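Local coordinates for protein CalS13 (Micromonospora echinospora, PDB 4ZAS) that probably acts as a pyridoxal phosphate-dependent sugar aminotransferase and binds dTDP-4-keto-6-deoxyglucose, at residues R53-Y63 and I272-L282; G208-T218 and G229-L239. All blocks are in the same frame, centred on the assembly; numbering follows the deposited sequence.

Contact 1: R53-Y63 and I272-L282; sequences RLEHGPTVAEY and ILNEIGGAIGL
The carboxylate of Glu-275 receives the first turn of helix 58-71 by accepting two successive backbone amides. Thr-59 N lies 3.0 Å from Glu-275 OE1, on the syn lone pair, and Val-60 N lies 3.0 Å from Glu-275 OE2, on the syn side but 29° out of the carboxylate plane. A bend at chi2 (-72°) brings Glu-275 CD to 3.3 Å from Gly-57 CA. With an alanine here, the amides of Thr-59 and Val-60 would probably lose their acceptors and a gap would open beside Gly-57. Glu-275 N donates almost straight to Leu-54 O at 2.8 Å. Asn-274, as N-cap of helix 275-305, accepts from Gly-277 N on OD1, while its ND2 bonds Ser-228 of the second subunit.

The helices run at 38° to each other, and Gly-278 brings its CA within 4.4 Å of Val-60 CA; a side chain there would run into that atom, so its absence allows the approach. The Thr-59 side chain is a knob among Glu-275, Gly-278, Ala-279 and Leu-282, with Thr-59 CG2 3.4 Å from Ala-279 N. Leu-273 CD2 meets Tyr-63 CE2 and Gly-281 CA meets Tyr-63 CE1, both obliquely. At the other end, Ile-272 CD1 sits over a face of the His-56 imidazole, a CH-pi contact, and touches Glu-55, whose carboxylate salt-bridges Arg-270. Arg-53, Leu-54 and Glu-55 bind dTDP in a structure of this protein. Here one buried carboxylate meets two amide dipoles at a helix N terminus, likely stabilising its negative charge while fixing the turn that follows the nucleotide-binding residues.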
# COMPACT_ATOMS: atom_id res chain seq x y z
N ARG A 53 -10.95 -15.54 -7.19
CA ARG A 53 -10.65 -14.20 -7.68
C ARG A 53 -10.51 -13.27 -6.50
O ARG A 53 -11.51 -12.77 -5.98
CB ARG A 53 -11.80 -13.76 -8.58
CG ARG A 53 -11.54 -13.77 -10.06
CD ARG A 53 -10.71 -12.58 -10.42
NE ARG A 53 -10.05 -12.71 -11.70
CZ ARG A 53 -9.14 -11.86 -12.13
NH1 ARG A 53 -8.81 -10.83 -11.36
NH2 ARG A 53 -8.56 -12.03 -13.32
N LEU A 54 -9.28 -12.96 -6.12
CA LEU A 54 -9.06 -12.15 -4.92
C LEU A 54 -8.63 -10.73 -5.25
O LEU A 54 -8.88 -9.80 -4.48
CB LEU A 54 -8.00 -12.79 -4.03
CG LEU A 54 -8.19 -14.25 -3.63
CD1 LEU A 54 -7.15 -14.60 -2.59
CD2 LEU A 54 -9.57 -14.52 -3.11
N GLU A 55 -7.98 -10.55 -6.40
CA GLU A 55 -7.57 -9.21 -6.81
C GLU A 55 -8.12 -8.99 -8.22
O GLU A 55 -8.52 -9.95 -8.91
CB GLU A 55 -6.04 -9.04 -6.71
CG GLU A 55 -5.44 -9.61 -5.39
CD GLU A 55 -4.00 -9.13 -5.03
OE1 GLU A 55 -3.82 -7.90 -4.91
OE2 GLU A 55 -3.06 -9.96 -4.85
N HIS A 56 -8.26 -7.72 -8.61
CA HIS A 56 -8.77 -7.34 -9.95
C HIS A 56 -10.14 -7.93 -10.37
O HIS A 56 -10.39 -8.11 -11.56
CB HIS A 56 -7.75 -7.75 -11.05
CG HIS A 56 -6.35 -7.30 -10.79
ND1 HIS A 56 -5.33 -8.18 -10.47
CD2 HIS A 56 -5.78 -6.07 -10.83
CE1 HIS A 56 -4.20 -7.51 -10.31
NE2 HIS A 56 -4.45 -6.23 -10.53
N GLY A 57 -11.04 -8.17 -9.43
CA GLY A 57 -12.31 -8.79 -9.74
C GLY A 57 -13.45 -7.79 -9.81
O GLY A 57 -13.25 -6.60 -9.59
N PRO A 58 -14.66 -8.27 -10.11
CA PRO A 58 -15.83 -7.40 -10.31
C PRO A 58 -16.40 -6.79 -9.01
O PRO A 58 -17.05 -5.76 -9.09
CB PRO A 58 -16.85 -8.34 -10.95
CG PRO A 58 -16.48 -9.70 -10.42
CD PRO A 58 -14.98 -9.70 -10.30
N THR A 59 -16.13 -7.39 -7.86
CA THR A 59 -16.68 -6.89 -6.61
C THR A 59 -16.19 -5.48 -6.32
O THR A 59 -16.98 -4.60 -5.99
CB THR A 59 -16.32 -7.81 -5.42
OG1 THR A 59 -16.97 -9.07 -5.59
CG2 THR A 59 -16.77 -7.20 -4.11
N VAL A 60 -14.90 -5.25 -6.49
CA VAL A 60 -14.34 -3.91 -6.30
C VAL A 60 -14.96 -2.90 -7.27
O VAL A 60 -15.25 -1.77 -6.89
CB VAL A 60 -12.82 -3.94 -6.47
CG1 VAL A 60 -12.30 -2.57 -6.69
CG2 VAL A 60 -12.17 -4.60 -5.24
N ALA A 61 -15.17 -3.31 -8.52
CA ALA A 61 -15.82 -2.43 -9.49
C ALA A 61 -17.26 -2.13 -9.06
O ALA A 61 -17.72 -1.01 -9.23
CB ALA A 61 -15.80 -3.05 -10.87
N GLU A 62 -17.96 -3.13 -8.53
CA GLU A 62 -19.35 -2.95 -8.07
C GLU A 62 -19.39 -1.95 -6.91
O GLU A 62 -20.31 -1.14 -6.81
CB GLU A 62 -19.97 -4.27 -7.61
CG GLU A 62 -21.40 -4.09 -7.12
CD GLU A 62 -22.04 -5.34 -6.52
OE1 GLU A 62 -21.44 -6.43 -6.58
OE2 GLU A 62 -23.16 -5.22 -5.99
N TYR A 63 -18.40 -2.04 -6.03
CA TYR A 63 -18.24 -1.10 -4.93
C TYR A 63 -17.95 0.33 -5.43
O TYR A 63 -18.62 1.28 -5.03
CB TYR A 63 -17.15 -1.62 -4.00
CG TYR A 63 -16.60 -0.63 -3.00
CD1 TYR A 63 -17.38 -0.15 -1.94
CD2 TYR A 63 -15.26 -0.23 -3.06
CE1 TYR A 63 -16.86 0.72 -1.01
CE2 TYR A 63 -14.74 0.66 -2.13
CZ TYR A 63 -15.54 1.12 -1.10
OH TYR A 63 -15.01 2.01 -0.18
N ILE A 272 -3.98 -1.18 -5.58
CA ILE A 272 -5.33 -1.68 -5.78
C ILE A 272 -5.97 -2.17 -4.47
O ILE A 272 -5.27 -2.64 -3.57
CB ILE A 272 -5.34 -2.78 -6.86
CG1 ILE A 272 -4.39 -3.91 -6.49
CG2 ILE A 272 -4.91 -2.20 -8.19
CD1 ILE A 272 -4.70 -5.20 -7.20
N LEU A 273 -7.29 -2.04 -4.39
CA LEU A 273 -8.09 -2.59 -3.29
C LEU A 273 -8.54 -3.98 -3.70
O LEU A 273 -8.97 -4.15 -4.84
CB LEU A 273 -9.31 -1.71 -3.02
CG LEU A 273 -10.30 -2.15 -1.94
CD1 LEU A 273 -9.76 -1.79 -0.57
CD2 LEU A 273 -11.69 -1.55 -2.14
N ASN A 274 -8.50 -4.95 -2.80
CA ASN A 274 -8.82 -6.30 -3.25
C ASN A 274 -10.29 -6.65 -3.06
O ASN A 274 -11.06 -5.87 -2.47
CB ASN A 274 -7.92 -7.34 -2.58
CG ASN A 274 -8.14 -7.49 -1.07
OD1 ASN A 274 -9.17 -7.07 -0.50
ND2 ASN A 274 -7.16 -8.13 -0.43
N GLU A 275 -10.68 -7.82 -3.56
CA GLU A 275 -12.08 -8.21 -3.58
C GLU A 275 -12.67 -8.31 -2.18
O GLU A 275 -13.87 -8.12 -2.00
CB GLU A 275 -12.26 -9.54 -4.31
CG GLU A 275 -11.98 -9.44 -5.78
CD GLU A 275 -13.07 -8.70 -6.48
OE1 GLU A 275 -14.07 -9.35 -6.87
OE2 GLU A 275 -12.94 -7.47 -6.66
N ILE A 276 -11.83 -8.57 -1.20
CA ILE A 276 -12.31 -8.67 0.16
C ILE A 276 -12.69 -7.29 0.67
O ILE A 276 -13.73 -7.12 1.28
CB ILE A 276 -11.28 -9.38 1.05
CG1 ILE A 276 -11.17 -10.85 0.61
CG2 ILE A 276 -11.70 -9.37 2.50
CD1 ILE A 276 -9.97 -11.52 1.11
N GLY A 277 -11.86 -6.30 0.36
CA GLY A 277 -12.20 -4.92 0.70
C GLY A 277 -13.48 -4.48 0.03
O GLY A 277 -14.37 -3.93 0.68
N GLY A 278 -13.60 -4.73 -1.27
CA GLY A 278 -14.79 -4.36 -1.99
C GLY A 278 -16.03 -5.02 -1.39
O GLY A 278 -17.06 -4.38 -1.27
N ALA A 279 -15.92 -6.29 -1.00
CA ALA A 279 -17.06 -7.00 -0.44
C ALA A 279 -17.55 -6.35 0.88
O ALA A 279 -18.74 -6.09 1.05
CB ALA A 279 -16.71 -8.45 -0.22
N ILE A 280 -16.60 -6.07 1.78
CA ILE A 280 -16.88 -5.43 3.06
C ILE A 280 -17.50 -4.05 2.85
O ILE A 280 -18.49 -3.70 3.49
CB ILE A 280 -15.59 -5.35 3.87
CG1 ILE A 280 -15.12 -6.78 4.19
CG2 ILE A 280 -15.78 -4.52 5.15
CD1 ILE A 280 -13.68 -6.86 4.69
N GLY A 281 -16.93 -3.28 1.93
CA GLY A 281 -17.45 -1.98 1.56
C GLY A 281 -18.89 -2.00 1.08
O GLY A 281 -19.67 -1.11 1.42
N LEU A 282 -19.24 -2.98 0.25
CA LEU A 282 -20.60 -3.12 -0.24
C LEU A 282 -21.60 -3.40 0.89
O LEU A 282 -22.71 -2.87 0.88
CB LEU A 282 -20.68 -4.22 -1.29
CG LEU A 282 -20.27 -3.81 -2.70
CD1 LEU A 282 -20.16 -5.04 -3.57
CD2 LEU A 282 -21.30 -2.86 -3.25

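Contact 2: G208-T218 and G229-L239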
# COMPACT_ATOMS: atom_id res chain seq x y z
N GLY A 208 -16.59 15.66 -3.10
CA GLY A 208 -16.25 14.89 -4.28
C GLY A 208 -16.89 15.46 -5.52
O GLY A 208 -16.58 15.03 -6.64
N THR A 209 -17.75 16.47 -5.34
CA THR A 209 -18.46 17.07 -6.47
C THR A 209 -18.08 18.53 -6.76
O THR A 209 -18.71 19.17 -7.60
CB THR A 209 -20.01 17.00 -6.26
OG1 THR A 209 -20.36 17.65 -5.02
CG2 THR A 209 -20.45 15.57 -6.16
N HIS A 210 -17.00 19.02 -6.17
CA HIS A 210 -16.70 20.45 -6.27
C HIS A 210 -15.49 20.76 -7.14
O HIS A 210 -14.88 21.82 -7.00
CB HIS A 210 -16.49 21.00 -4.85
CG HIS A 210 -17.69 20.84 -3.97
ND1 HIS A 210 -17.85 19.77 -3.11
CD2 HIS A 210 -18.82 21.60 -3.84
CE1 HIS A 210 -19.01 19.88 -2.49
NE2 HIS A 210 -19.62 20.98 -2.91
N GLY A 211 -15.12 19.82 -8.02
CA GLY A 211 -14.09 20.08 -9.02
C GLY A 211 -12.65 19.88 -8.59
O GLY A 211 -11.73 20.21 -9.33
N ASN A 212 -12.43 19.34 -7.40
CA ASN A 212 -11.07 19.06 -6.94
C ASN A 212 -10.88 17.57 -6.90
O ASN A 212 -11.84 16.81 -6.98
CB ASN A 212 -10.81 19.62 -5.55
CG ASN A 212 -11.07 21.09 -5.44
OD1 ASN A 212 -10.73 21.87 -6.33
ND2 ASN A 212 -11.68 21.49 -4.33
N VAL A 213 -9.62 17.14 -6.79
CA VAL A 213 -9.32 15.74 -6.53
C VAL A 213 -9.55 15.45 -5.06
O VAL A 213 -8.92 16.08 -4.22
CB VAL A 213 -7.87 15.42 -6.92
CG1 VAL A 213 -7.50 13.95 -6.56
CG2 VAL A 213 -7.68 15.68 -8.39
N CYS A 214 -10.42 14.48 -4.75
CA CYS A 214 -10.75 14.15 -3.35
C CYS A 214 -10.33 12.73 -2.96
O CYS A 214 -10.64 11.77 -3.68
CB CYS A 214 -12.25 14.28 -3.11
SG CYS A 214 -12.91 15.89 -3.47
N VAL A 215 -9.66 12.59 -1.82
CA VAL A 215 -9.23 11.28 -1.32
C VAL A 215 -9.97 10.93 -0.05
O VAL A 215 -9.95 11.69 0.91
CB VAL A 215 -7.71 11.25 -1.08
CG1 VAL A 215 -7.31 9.87 -0.57
CG2 VAL A 215 -6.95 11.63 -2.34
N TYR A 216 -10.58 9.75 -0.03
CA TYR A 216 -11.33 9.24 1.12
C TYR A 216 -10.61 8.06 1.74
O TYR A 216 -9.88 7.36 1.05
CB TYR A 216 -12.74 8.79 0.71
CG TYR A 216 -13.80 9.88 0.54
CD1 TYR A 216 -13.90 10.64 -0.63
CD2 TYR A 216 -14.74 10.10 1.53
CE1 TYR A 216 -14.89 11.60 -0.77
CE2 TYR A 216 -15.72 11.05 1.40
CZ TYR A 216 -15.81 11.80 0.25
OH TYR A 216 -16.82 12.74 0.15
N SER A 217 -10.81 7.83 3.04
CA SER A 217 -10.32 6.62 3.67
C SER A 217 -11.46 5.72 4.09
O SER A 217 -12.49 6.20 4.57
CB SER A 217 -9.45 6.94 4.89
OG SER A 217 -9.16 5.78 5.65
N THR A 218 -11.28 4.41 3.93
CA THR A 218 -12.22 3.45 4.48
C THR A 218 -11.49 2.50 5.43
O THR A 218 -11.84 1.31 5.52
CB THR A 218 -12.96 2.66 3.40
OG1 THR A 218 -12.01 2.10 2.48
CG2 THR A 218 -13.91 3.55 2.64
N GLY A 229 -8.52 0.43 3.29
CA GLY A 229 -8.89 0.95 2.00
C GLY A 229 -9.17 2.44 1.92
O GLY A 229 -9.20 3.17 2.92
N GLY A 230 -9.40 2.87 0.69
CA GLY A 230 -9.76 4.23 0.42
C GLY A 230 -10.21 4.32 -1.01
O GLY A 230 -10.34 3.32 -1.71
N PHE A 231 -10.48 5.54 -1.46
CA PHE A 231 -10.71 5.77 -2.87
C PHE A 231 -10.44 7.23 -3.18
O PHE A 231 -10.41 8.08 -2.29
CB PHE A 231 -12.12 5.37 -3.28
CG PHE A 231 -13.21 6.02 -2.47
CD1 PHE A 231 -13.67 5.43 -1.32
CD2 PHE A 231 -13.77 7.22 -2.87
CE1 PHE A 231 -14.70 6.02 -0.59
CE2 PHE A 231 -14.78 7.81 -2.13
CZ PHE A 231 -15.24 7.21 -1.00
N VAL A 232 -10.17 7.48 -4.46
CA VAL A 232 -9.92 8.82 -4.97
C VAL A 232 -11.07 9.21 -5.90
O VAL A 232 -11.49 8.39 -6.73
CB VAL A 232 -8.58 8.90 -5.69
CG1 VAL A 232 -8.31 10.30 -6.16
CG2 VAL A 232 -7.46 8.38 -4.79
N VAL A 233 -11.57 10.44 -5.76
CA VAL A 233 -12.64 10.96 -6.64
C VAL A 233 -12.06 12.05 -7.55
O VAL A 233 -11.43 13.00 -7.10
CB VAL A 233 -13.84 11.48 -5.82
CG1 VAL A 233 -15.01 11.83 -6.73
CG2 VAL A 233 -14.27 10.46 -4.78
N LEU A 234 -12.27 11.91 -8.85
CA LEU A 234 -11.66 12.83 -9.79
C LEU A 234 -12.70 13.74 -10.43
O LEU A 234 -13.83 13.33 -10.67
CB LEU A 234 -10.90 12.05 -10.88
CG LEU A 234 -9.60 11.32 -10.51
CD1 LEU A 234 -8.66 12.15 -9.63
CD2 LEU A 234 -9.90 10.02 -9.83
N PRO A 235 -12.31 14.99 -10.72
CA PRO A 235 -13.21 15.96 -11.34
C PRO A 235 -13.37 15.81 -12.83
O PRO A 235 -14.32 16.40 -13.35
CB PRO A 235 -12.56 17.31 -11.00
CG PRO A 235 -11.14 17.00 -10.86
CD PRO A 235 -11.05 15.60 -10.26
N ASP A 236 -12.49 15.09 -13.51
CA ASP A 236 -12.66 14.85 -14.96
C ASP A 236 -12.08 13.52 -15.46
O ASP A 236 -11.38 12.81 -14.76
CB ASP A 236 -12.08 16.01 -15.78
CG ASP A 236 -10.63 16.32 -15.44
OD1 ASP A 236 -9.76 15.48 -15.74
OD2 ASP A 236 -10.37 17.43 -14.94
N ASP A 237 -12.38 13.20 -16.71
CA ASP A 237 -12.02 11.90 -17.25
C ASP A 237 -10.50 11.73 -17.48
O ASP A 237 -10.00 10.62 -17.39
CB ASP A 237 -12.80 11.65 -18.54
CG ASP A 237 -14.31 11.51 -18.30
OD1 ASP A 237 -14.72 11.39 -17.12
OD2 ASP A 237 -15.09 11.48 -19.28
N ASP A 238 -9.77 12.80 -17.77
CA ASP A 238 -8.32 12.64 -17.97
C ASP A 238 -7.66 12.20 -16.68
O ASP A 238 -6.86 11.26 -16.67
CB ASP A 238 -7.66 13.94 -18.43
CG ASP A 238 -7.95 14.26 -19.87
OD1 ASP A 238 -8.52 13.39 -20.57
OD2 ASP A 238 -7.60 15.38 -20.31
N LEU A 239 -8.00 12.88 -15.59
CA LEU A 239 -7.41 12.55 -14.32
C LEU A 239 -7.85 11.15 -13.87
O LEU A 239 -7.05 10.38 -13.33
CB LEU A 239 -7.76 13.61 -13.28
CG LEU A 239 -7.18 15.00 -13.52
CD1 LEU A 239 -7.55 15.93 -12.39
CD2 LEU A 239 -5.68 14.93 -13.65
O HOH W 1 -12.54 2.29 -0.32
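Cys-214 with Val-233 and Tyr-216 with Phe-231 are the hydrogen-bonded pairs joining antiparallel strands 213-217 and 230-233, their axes 4.6 Å apart at closest, at 167°. Tyr-216 N reaches Phe-231 O nearly straight at 2.8 Å, whereas Phe-231 N stands above the carbonyl plane of Tyr-216. Thr-218 N donates to Gly-229 O at 2.6 Å. Water 1 lies between Thr-218 OG1 and, by a weak bond, Gly-230 O; the same hydroxyl bonds Thr-226.

On the face carrying Cys-214 and Val-233, the Tyr-216 and Phe-231 rings are near parallel (14°) but slid apart. Phe-231 CG, set between its backbone N and carbonyl carbon (chi1 54°), turns the ring toward strand 213-217, where Tyr-216 CB rests over its face, 3.6 Å from the centroid, a CH-pi contact. On the other face Val-215 CG2 packs against Val-232 CG2, and Val-213 CG1 lies 3.7 Å from Leu-234 CD1.

Ser-217 OG is hydrogen-bonded to Gly-219 N and to a phosphate oxygen of the pyridoxal-phosphate lysine at position 222, carried by the short connection between the strands. In the seven-stranded mixed sheet, strand 189-193 lies beside 213-217 and strand 76-79 beyond 230-233; helix 58-71 packs on Phe-231, helix 82-94 on Val-213 and Val-215.

Contact 1 and contact 2 have centres 18 Å apart, yet they touch. Their segments come along the chain in the order 53-63, 208-218, 229-239, 272-282, so the strand pair falls between the two partners of the helix contact. Helix 58-71 joins them physically: it starts in contact 1 and then packs along the sheet that holds contact 2. At the junction Tyr-63 OH is 3.4 Å from Thr-218 CG2, and Leu-273 CD1 is 3.9 Å from Gly-229 CA. Together they connect residues seen to bind dTDP, and the subunit interface beside them, with the central seven-stranded mixed sheet whose strand 213-217 reaches the cofactor phosphate.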